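Local coordinates for protein putative Xylose isomerase (Rhodospirillum rubrum, PDB 3QXB) that is probably a metal-dependent isomerase with a xylose isomerase-like TIM-barrel fold, binding iron and manganese ions at two adjacent sites, at residues V177-L182 with A191-L196; H216-P221 with A227-W232; R268-W273 with K310-A315. All blocks are in the same frame, centred on the assembly; numbering follows the deposited sequence.

Interaction 1 (V177-L182 with A191-L196); sequences VEPVPL and ADAARL. With FE (Fe (III) ion), chain E.
The pyrrolidine ring of Pro-179 meets the helix 191-196 through one corner, with CG 3.9 Å from Ala-193 CB. The ring is puckered so that CG tilts away from the proline's own carbonyl, and the alanine methyl sits beyond that corner, displaced to the same side. Against the ring's CB edge rests the indole of Trp-232. The second flat group, the carboxylate of Glu-178, faces the other way: OE2 binds the iron at 2.2 Å, whereas OE1 stays 3.4 Å from the metal, so the carboxylate binds in a monodentate manner. With CG anti to the backbone N (chi1 169°) and the chain extended beyond it, the carboxylate reaches the metal, where Asp-213, His-244 and Glu-286 complete the protein ligands.

The other contact is made tip to tip. Leu-196 sends a single methyl, CD2, into the fork of Val-177, 3.8 Å from Val-177 CG1 and 4.0 Å from Val-177 CG2. All four touching residues are buried, and the joint is purely apolar. Adjacent residues thus divide the work, Val-177 and Pro-179 facing the helix while Glu-178 between them serves the metal. The carbonyl of Pro-179 in turn accepts a hydrogen bond from His-216 ND1, which probably helps orient a ligand of the neighbouring manganese.

This is the beta-alpha packing of a TIM barrel: the end of strand 174-177 and the loop after it are covered by helix 190-200 of the outer helical layer. Tyr-153 and Trp-160 of helix 146-170 flank the valine-leucine pair, while Leu-210 of strand 208-213 and helix 229-236 border the proline and alanine.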
loop_
_atom_site.group_PDB
_atom_site.type_symbol
_atom_site.label_atom_id
_atom_site.label_comp_id
_atom_site.label_asym_id
_atom_site.label_seq_id
_atom_site.Cartn_x
_atom_site.Cartn_y
_atom_site.Cartn_z
ATOM N N VAL A 177 -0.181 -17.919 7.188
ATOM C CA VAL A 177 -1.012 -17.496 6.075
ATOM C C VAL A 177 -2.211 -16.780 6.661
ATOM O O VAL A 177 -2.862 -17.306 7.554
ATOM C CB VAL A 177 -1.513 -18.697 5.231
ATOM C CG1 VAL A 177 -2.477 -18.206 4.135
ATOM C CG2 VAL A 177 -0.334 -19.427 4.644
ATOM N N GLU A 178 -2.533 -15.592 6.140
ATOM C CA GLU A 178 -3.698 -14.843 6.600
ATOM C C GLU A 178 -4.820 -14.935 5.597
ATOM O O GLU A 178 -4.693 -14.374 4.495
ATOM C CB GLU A 178 -3.343 -13.342 6.795
ATOM C CG GLU A 178 -4.532 -12.456 7.008
ATOM C CD GLU A 178 -4.165 -11.021 7.384
ATOM O OE1 GLU A 178 -3.074 -10.547 7.016
ATOM O OE2 GLU A 178 -4.999 -10.351 8.016
ATOM N N PRO A 179 -5.926 -15.612 5.950
ATOM C CA PRO A 179 -7.035 -15.607 5.024
ATOM C C PRO A 179 -7.664 -14.215 4.846
ATOM O O PRO A 179 -7.565 -13.342 5.734
ATOM C CB PRO A 179 -8.045 -16.582 5.670
ATOM C CG PRO A 179 -7.192 -17.504 6.464
ATOM C CD PRO A 179 -6.152 -16.587 7.042
ATOM N N VAL A 180 -8.302 -14.032 3.698
ATOM C CA VAL A 180 -8.789 -12.734 3.277
ATOM C C VAL A 180 -10.232 -12.779 2.738
ATOM O O VAL A 180 -10.643 -13.808 2.170
ATOM C CB VAL A 180 -7.901 -12.170 2.161
ATOM C CG1 VAL A 180 -6.528 -11.817 2.729
ATOM C CG2 VAL A 180 -7.791 -13.206 1.060
ATOM N N PRO A 181 -10.957 -11.637 2.839
ATOM C CA PRO A 181 -12.399 -11.572 2.526
ATOM C C PRO A 181 -12.677 -11.267 1.059
ATOM O O PRO A 181 -13.536 -10.436 0.755
ATOM C CB PRO A 181 -12.899 -10.417 3.423
ATOM C CG PRO A 181 -11.734 -9.461 3.498
ATOM C CD PRO A 181 -10.485 -10.377 3.476
ATOM N N LEU A 182 -11.956 -11.942 0.170
ATOM C CA LEU A 182 -12.110 -11.802 -1.271
ATOM C C LEU A 182 -12.300 -13.188 -1.864
ATOM O O LEU A 182 -11.492 -14.060 -1.575
ATOM C CB LEU A 182 -10.850 -11.187 -1.863
ATOM C CG LEU A 182 -10.615 -9.667 -1.695
ATOM C CD1 LEU A 182 -10.358 -9.317 -0.246
ATOM C CD2 LEU A 182 -9.432 -9.250 -2.581
ATOM N N ALA A 191 -13.455 -22.865 5.293
ATOM C CA ALA A 191 -13.256 -24.085 4.489
ATOM C C ALA A 191 -12.025 -24.049 3.576
ATOM O O ALA A 191 -11.327 -25.046 3.459
ATOM C CB ALA A 191 -14.532 -24.448 3.665
ATOM N N ASP A 192 -11.749 -22.913 2.923
ATOM C CA ASP A 192 -10.496 -22.732 2.202
ATOM C C ASP A 192 -9.292 -22.884 3.141
ATOM O O ASP A 192 -8.324 -23.611 2.851
ATOM C CB ASP A 192 -10.385 -21.338 1.584
ATOM C CG ASP A 192 -11.377 -21.059 0.460
ATOM O OD1 ASP A 192 -11.928 -21.979 -0.162
ATOM O OD2 ASP A 192 -11.557 -19.865 0.161
ATOM N N ALA A 193 -9.327 -22.171 4.252
ATOM C CA ALA A 193 -8.206 -22.226 5.192
ATOM C C ALA A 193 -7.978 -23.662 5.716
ATOM O O ALA A 193 -6.837 -24.111 5.794
ATOM C CB ALA A 193 -8.396 -21.230 6.334
ATOM N N ALA A 194 -9.046 -24.401 6.024
ATOM C CA ALA A 194 -8.891 -25.805 6.467
ATOM C C ALA A 194 -8.250 -26.666 5.366
ATOM O O ALA A 194 -7.413 -27.515 5.647
ATOM C CB ALA A 194 -10.232 -26.392 6.893
ATOM N N ARG A 195 -8.619 -26.428 4.112
ATOM C CA ARG A 195 -8.063 -27.187 3.030
ATOM C C ARG A 195 -6.547 -26.901 2.868
ATOM O O ARG A 195 -5.761 -27.813 2.717
ATOM C CB ARG A 195 -8.797 -26.876 1.718
ATOM C CG ARG A 195 -7.964 -27.240 0.479
ATOM C CD ARG A 195 -8.713 -27.088 -0.830
ATOM N NE ARG A 195 -7.899 -27.641 -1.918
ATOM C CZ ARG A 195 -8.048 -27.367 -3.219
ATOM N NH1 ARG A 195 -8.955 -26.492 -3.649
ATOM N NH2 ARG A 195 -7.260 -27.957 -4.097
ATOM N N LEU A 196 -6.161 -25.628 2.865
ATOM C CA LEU A 196 -4.752 -25.281 2.742
ATOM C C LEU A 196 -3.982 -25.906 3.856
ATOM O O LEU A 196 -2.953 -26.497 3.620
ATOM C CB LEU A 196 -4.538 -23.762 2.766
ATOM C CG LEU A 196 -3.082 -23.254 2.746
ATOM C CD1 LEU A 196 -2.316 -23.584 1.467
ATOM C CD2 LEU A 196 -3.114 -21.742 2.981
HETATM FE FE FE E . -4.801 -8.407 8.976
HETATM O O HOH W 1 -5.314 -7.162 7.086
HETATM O O HOH W 2 -2.798 -8.223 7.905
#

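Interaction 2 (H216-P221 with A227-W232); sequences HALFEP and ADMDHW. With MN (manganese (II) ion), chain G.
Trp-232 brings its indole up to Ala-217, and the contact can be followed outward from its CB. CG stands anti to the carbonyl carbon (chi1 -84°), and from there CD1 comes 3.6 Å from Ala-217 CB. That methyl lies over the face of the five-membered ring, 28° off its normal, a CH-pi contact. NE1, next along, points at the ring edge to water 3, which accepts its hydrogen at 3.0 Å; the same water donates to Ala-217 O at 2.9 Å, bridging side chain and backbone. Farther out, CE2 still borders the methyl. Roughly at right angles to the indole, SE of Met-229, a selenomethionine, comes 3.4 Å from Ala-217 CB.

These residues belong to the loop region after strand 208-213 of the TIM barrel, where short helical turns pass into helix 229-236. Asp-228 is the N-cap of that helix, its OD1 accepting a weak bond from His-231 N.

The turn is closed by backbone as well: Ala-227 CA makes a CA-H...O contact with Ala-217 O at 3.3 Å. Leu-218 CD2 is set tightly against the chain, 3.3 Å from Asp-228 CA. One residue before the methyl that Trp-232 covers, the imidazole of His-216 leads away from segment 227-232, and its NE2 binds the manganese at 2.2 Å, alongside Asp-253 and His-255.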
loop_
_atom_site.group_PDB
_atom_site.type_symbol
_atom_site.label_atom_id
_atom_site.label_comp_id
_atom_site.label_asym_id
_atom_site.label_seq_id
_atom_site.Cartn_x
_atom_site.Cartn_y
_atom_site.Cartn_z
ATOM N N HIS A 216 -11.636 -9.830 8.661
ATOM C CA HIS A 216 -11.744 -10.639 7.469
ATOM C C HIS A 216 -12.796 -11.746 7.668
ATOM O O HIS A 216 -13.610 -11.972 6.793
ATOM C CB HIS A 216 -10.422 -11.278 7.164
ATOM C CG HIS A 216 -9.337 -10.305 6.835
ATOM N ND1 HIS A 216 -8.093 -10.719 6.414
ATOM C CD2 HIS A 216 -9.311 -8.943 6.828
ATOM C CE1 HIS A 216 -7.338 -9.651 6.184
ATOM N NE2 HIS A 216 -8.060 -8.563 6.413
ATOM N N ALA A 217 -12.772 -12.407 8.812
ATOM C CA ALA A 217 -13.755 -13.450 9.115
ATOM C C ALA A 217 -15.166 -12.865 9.218
ATOM O O ALA A 217 -16.154 -13.521 8.863
ATOM C CB ALA A 217 -13.390 -14.175 10.417
ATOM N N LEU A 218 -15.268 -11.643 9.725
ATOM C CA LEU A 218 -16.588 -11.035 10.018
ATOM C C LEU A 218 -17.143 -10.214 8.859
ATOM O O LEU A 218 -18.147 -9.534 9.002
ATOM C CB LEU A 218 -16.525 -10.187 11.304
ATOM C CG LEU A 218 -16.207 -10.978 12.595
ATOM C CD1 LEU A 218 -16.260 -10.086 13.843
ATOM C CD2 LEU A 218 -17.129 -12.127 12.769
ATOM N N PHE A 219 -16.486 -10.269 7.708
ATOM C CA PHE A 219 -16.962 -9.582 6.520
ATOM C C PHE A 219 -18.278 -10.215 5.989
ATOM O O PHE A 219 -18.253 -11.247 5.296
ATOM C CB PHE A 219 -15.866 -9.623 5.462
ATOM C CG PHE A 219 -16.196 -8.861 4.218
ATOM C CD1 PHE A 219 -16.262 -7.483 4.228
ATOM C CD2 PHE A 219 -16.403 -9.513 3.033
ATOM C CE1 PHE A 219 -16.576 -6.795 3.092
ATOM C CE2 PHE A 219 -16.688 -8.814 1.899
ATOM C CZ PHE A 219 -16.795 -7.469 1.933
ATOM N N GLU A 220 -19.403 -9.573 6.310
ATOM C CA GLU A 220 -20.750 -10.060 5.971
ATOM C C GLU A 220 -21.078 -10.256 4.478
ATOM O O GLU A 220 -21.597 -11.307 4.106
ATOM C CB GLU A 220 -21.806 -9.160 6.617
ATOM C CG GLU A 220 -22.218 -9.614 8.011
ATOM C CD GLU A 220 -22.984 -8.536 8.777
ATOM O OE1 GLU A 220 -24.015 -8.058 8.253
ATOM O OE2 GLU A 220 -22.541 -8.160 9.895
ATOM N N PRO A 221 -20.779 -9.266 3.611
ATOM C CA PRO A 221 -21.186 -9.419 2.204
ATOM C C PRO A 221 -20.691 -10.695 1.501
ATOM O O PRO A 221 -21.329 -11.148 0.565
ATOM C CB PRO A 221 -20.593 -8.180 1.522
ATOM C CG PRO A 221 -20.560 -7.156 2.596
ATOM C CD PRO A 221 -20.195 -7.941 3.857
ATOM N N ALA A 227 -20.133 -15.441 8.671
ATOM C CA ALA A 227 -19.311 -14.326 9.121
ATOM C C ALA A 227 -19.324 -14.300 10.629
ATOM O O ALA A 227 -19.907 -13.425 11.224
ATOM C CB ALA A 227 -19.817 -12.966 8.558
ATOM N N ASP A 228 -18.682 -15.282 11.248
ATOM C CA ASP A 228 -18.389 -15.216 12.678
ATOM C C ASP A 228 -17.336 -16.220 13.109
ATOM O O ASP A 228 -17.087 -17.220 12.439
ATOM C CB ASP A 228 -19.638 -15.370 13.538
ATOM C CG ASP A 228 -20.098 -16.811 13.683
ATOM O OD1 ASP A 228 -19.700 -17.673 12.887
ATOM O OD2 ASP A 228 -20.915 -17.065 14.590
HETATM N N MSE A 229 -16.757 -15.947 14.269
HETATM C CA MSE A 229 -15.517 -16.594 14.633
HETATM C C MSE A 229 -15.716 -18.005 15.114
HETATM O O MSE A 229 -14.800 -18.785 14.976
HETATM C CB MSE A 229 -14.724 -15.753 15.626
HETATM C CG MSE A 229 -14.146 -14.482 15.006
HETATM SE SE MSE A 229 -12.781 -14.837 13.723
HETATM C CE MSE A 229 -11.501 -15.614 14.927
ATOM N N ASP A 230 -16.911 -18.358 15.617
ATOM C CA ASP A 230 -17.161 -19.748 16.044
ATOM C C ASP A 230 -17.065 -20.700 14.854
ATOM O O ASP A 230 -16.637 -21.841 15.011
ATOM C CB ASP A 230 -18.525 -19.927 16.736
ATOM C CG ASP A 230 -18.599 -19.238 18.086
ATOM O OD1 ASP A 230 -17.670 -19.378 18.922
ATOM O OD2 ASP A 230 -19.610 -18.559 18.321
ATOM N N HIS A 231 -17.475 -20.230 13.676
ATOM C CA HIS A 231 -17.381 -21.046 12.467
ATOM C C HIS A 231 -15.905 -21.285 12.119
ATOM O O HIS A 231 -15.533 -22.339 11.616
ATOM C CB HIS A 231 -18.121 -20.356 11.310
ATOM C CG HIS A 231 -17.936 -21.027 9.987
ATOM N ND1 HIS A 231 -18.474 -22.263 9.704
ATOM C CD2 HIS A 231 -17.284 -20.626 8.864
ATOM C CE1 HIS A 231 -18.133 -22.610 8.473
ATOM N NE2 HIS A 231 -17.416 -21.636 7.941
ATOM N N TRP A 232 -15.062 -20.296 12.409
ATOM C CA TRP A 232 -13.624 -20.418 12.145
ATOM C C TRP A 232 -13.021 -21.442 13.117
ATOM O O TRP A 232 -12.259 -22.324 12.696
ATOM C CB TRP A 232 -12.950 -19.038 12.163
ATOM C CG TRP A 232 -13.103 -18.392 10.830
ATOM C CD1 TRP A 232 -14.186 -17.727 10.365
ATOM C CD2 TRP A 232 -12.157 -18.432 9.748
ATOM N NE1 TRP A 232 -13.977 -17.336 9.063
ATOM C CE2 TRP A 232 -12.733 -17.757 8.667
ATOM C CE3 TRP A 232 -10.882 -18.991 9.598
ATOM C CZ2 TRP A 232 -12.079 -17.597 7.456
ATOM C CZ3 TRP A 232 -10.224 -18.845 8.384
ATOM C CH2 TRP A 232 -10.826 -18.155 7.328
HETATM MN MN MN G . -7.434 -6.484 6.448
HETATM O O HOH W 3 -16.277 -16.063 7.578
HETATM O O HOH W 1 -5.314 -7.162 7.086
HETATM O O HOH W 4 -6.249 -5.079 4.855
#

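Interaction 3 (R268-W273 with K310-A315)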
loop_
_atom_site.group_PDB
_atom_site.type_symbol
_atom_site.label_atom_id
_atom_site.label_comp_id
_atom_site.label_asym_id
_atom_site.label_seq_id
_atom_site.Cartn_x
_atom_site.Cartn_y
_atom_site.Cartn_z
ATOM N N ARG A 268 -16.284 -8.738 23.635
ATOM C CA ARG A 268 -16.538 -9.873 22.754
ATOM C C ARG A 268 -15.217 -10.640 22.488
ATOM O O ARG A 268 -15.171 -11.868 22.554
ATOM C CB ARG A 268 -17.199 -9.387 21.456
ATOM C CG ARG A 268 -17.300 -10.439 20.360
ATOM C CD ARG A 268 -17.657 -9.835 19.005
ATOM N NE ARG A 268 -17.965 -10.888 18.041
ATOM C CZ ARG A 268 -18.585 -10.731 16.873
ATOM N NH1 ARG A 268 -19.026 -9.548 16.466
ATOM N NH2 ARG A 268 -18.786 -11.799 16.103
ATOM N N LEU A 269 -14.154 -9.900 22.204
ATOM C CA LEU A 269 -12.814 -10.470 22.098
ATOM C C LEU A 269 -12.407 -11.215 23.372
ATOM O O LEU A 269 -11.952 -12.340 23.288
ATOM C CB LEU A 269 -11.766 -9.399 21.743
ATOM C CG LEU A 269 -11.838 -8.649 20.398
ATOM C CD1 LEU A 269 -10.744 -7.573 20.372
ATOM C CD2 LEU A 269 -11.654 -9.604 19.186
ATOM N N GLN A 270 -12.604 -10.633 24.553
ATOM C CA GLN A 270 -12.242 -11.321 25.800
ATOM C C GLN A 270 -13.100 -12.579 26.054
ATOM O O GLN A 270 -12.596 -13.589 26.531
ATOM C CB GLN A 270 -12.339 -10.356 26.977
ATOM C CG GLN A 270 -11.960 -10.962 28.308
ATOM C CD GLN A 270 -10.500 -11.330 28.362
ATOM O OE1 GLN A 270 -9.629 -10.482 28.173
ATOM N NE2 GLN A 270 -10.217 -12.592 28.614
ATOM N N ASP A 271 -14.380 -12.517 25.702
ATOM C CA ASP A 271 -15.269 -13.674 25.821
ATOM C C ASP A 271 -14.865 -14.824 24.880
ATOM O O ASP A 271 -15.001 -15.991 25.232
ATOM C CB ASP A 271 -16.736 -13.284 25.557
ATOM C CG ASP A 271 -17.329 -12.398 26.642
ATOM O OD1 ASP A 271 -16.826 -12.396 27.796
ATOM O OD2 ASP A 271 -18.335 -11.723 26.326
ATOM N N PHE A 272 -14.399 -14.487 23.692
ATOM C CA PHE A 272 -13.906 -15.474 22.749
ATOM C C PHE A 272 -12.635 -16.090 23.286
ATOM O O PHE A 272 -12.480 -17.322 23.292
ATOM C CB PHE A 272 -13.639 -14.821 21.407
ATOM C CG PHE A 272 -13.118 -15.753 20.374
ATOM C CD1 PHE A 272 -13.981 -16.387 19.510
ATOM C CD2 PHE A 272 -11.750 -15.952 20.230
ATOM C CE1 PHE A 272 -13.515 -17.248 18.514
ATOM C CE2 PHE A 272 -11.254 -16.819 19.234
ATOM C CZ PHE A 272 -12.156 -17.484 18.382
ATOM N N TRP A 273 -11.752 -15.230 23.781
ATOM C CA TRP A 273 -10.488 -15.674 24.364
ATOM C C TRP A 273 -10.727 -16.688 25.489
ATOM O O TRP A 273 -10.036 -17.700 25.585
ATOM C CB TRP A 273 -9.690 -14.476 24.901
ATOM C CG TRP A 273 -8.385 -14.871 25.500
ATOM C CD1 TRP A 273 -8.146 -15.242 26.799
ATOM C CD2 TRP A 273 -7.118 -14.918 24.826
ATOM N NE1 TRP A 273 -6.809 -15.559 26.954
ATOM C CE2 TRP A 273 -6.159 -15.354 25.761
ATOM C CE3 TRP A 273 -6.714 -14.669 23.517
ATOM C CZ2 TRP A 273 -4.817 -15.514 25.426
ATOM C CZ3 TRP A 273 -5.384 -14.815 23.192
ATOM C CH2 TRP A 273 -4.454 -15.246 24.136
ATOM N N LYS A 310 -7.669 -3.165 27.085
ATOM C CA LYS A 310 -7.291 -3.612 28.453
ATOM C C LYS A 310 -8.436 -3.562 29.471
ATOM O O LYS A 310 -8.379 -4.267 30.477
ATOM C CB LYS A 310 -6.111 -2.792 28.980
ATOM C CG LYS A 310 -4.778 -3.130 28.299
ATOM C CD LYS A 310 -3.733 -2.098 28.635
ATOM C CE LYS A 310 -2.328 -2.603 28.384
ATOM N NZ LYS A 310 -1.383 -1.609 28.974
ATOM N N ALA A 311 -9.463 -2.763 29.184
ATOM C CA ALA A 311 -10.629 -2.588 30.029
ATOM C C ALA A 311 -11.605 -3.765 30.011
ATOM O O ALA A 311 -12.506 -3.826 30.842
ATOM C CB ALA A 311 -11.372 -1.242 29.614
ATOM N N ALA A 312 -11.444 -4.696 29.075
ATOM C CA ALA A 312 -12.320 -5.862 28.986
ATOM C C ALA A 312 -12.196 -6.751 30.228
ATOM O O ALA A 312 -11.160 -6.784 30.883
ATOM C CB ALA A 312 -12.030 -6.650 27.733
ATOM N N SER A 313 -13.277 -7.439 30.564
ATOM C CA SER A 313 -13.360 -8.164 31.832
ATOM C C SER A 313 -13.212 -9.673 31.634
ATOM O O SER A 313 -14.091 -10.308 31.060
ATOM C CB SER A 313 -14.680 -7.846 32.526
ATOM O OG SER A 313 -14.762 -8.524 33.778
ATOM N N PRO A 314 -12.095 -10.250 32.108
ATOM C CA PRO A 314 -11.877 -11.696 31.975
ATOM C C PRO A 314 -12.727 -12.504 32.948
ATOM O O PRO A 314 -13.006 -12.031 34.055
ATOM C CB PRO A 314 -10.387 -11.867 32.296
ATOM C CG PRO A 314 -10.016 -10.667 33.106
ATOM C CD PRO A 314 -10.981 -9.569 32.796
ATOM N N ALA A 315 -13.153 -13.696 32.525
ATOM C CA ALA A 315 -13.976 -14.603 33.358
ATOM C C ALA A 315 -13.211 -14.985 34.610
ATOM O O ALA A 315 -11.984 -15.126 34.543
ATOM C CB ALA A 315 -14.317 -15.868 32.560
#
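The amide of Gln-270 is held at both ends while Pro-314 lies over it: OE1 accepts a hydrogen bond from Met-20 N, and NE2 makes a weak one with Asp-274 OD1, one helical turn further on. With its two ends engaged in this way, the amide presents one face to the C-terminal tail. Pro-314 CB stands above that face, 3.8 Å from Gln-270 NE2, and the two side chains cross obliquely.

The aliphatic part of the glutamine packs too. Gln-270 CB meets the methyl of Ala-312, CB to CB 3.8 Å. With CG anti to the backbone N (chi1 -179°), the side chain is carried out to the tail, Gln-270 CG lying 3.7 Å from Pro-314 CA and 3.5 Å from Ser-313 O. At chi2 (66°) the chain then bends, which swings the amide below the proline ring. A leucine here would probably leave Met-20 N without its acceptor and Asp-274 OD1 without its weak bond, breaking the tie between the start of the chain and this helix.

The tail is also gripped on both sides of Pro-314. Ser-313 N donates to Gln-267 OE1 and Ala-315 N to Asp-274 OD2, so polar side chains two turns apart on helix 266-275 take backbone N-H groups of a chain that has no regular structure of its own.

The segment 310-315 leaves the end of helix 295-310 and runs along the outer side of helix 266-275. On that helix's inner side, Leu-269 packs on Ile-245 of strand 240-245, Phe-272 on Tyr-243 and on Met-229 of helix 229-236, and Trp-273 meets Phe-283 edge to face.

In the fold
From the N terminus the chain first closes interaction 1, a short loop that brings helix 190-200 back over the end of strand 174-177. Interaction 2 follows after strand 208-213, closing a still shorter loop into helix 229-236. Interaction 3 comes last and spans much more chain, joining helix 266-275 to the tail beyond helix 295-310. The three are in series, neither nested nor crossed. Interactions 1 and 2 adjoin and share water 1, bound by both metals. Interactions 2 and 3 meet where Leu-218 touches Arg-268, whereas 1 and 3 stay about 13 Å apart at their nearest atoms. Together they run from the metal centre out to the outer helical layer and the C-terminal tail.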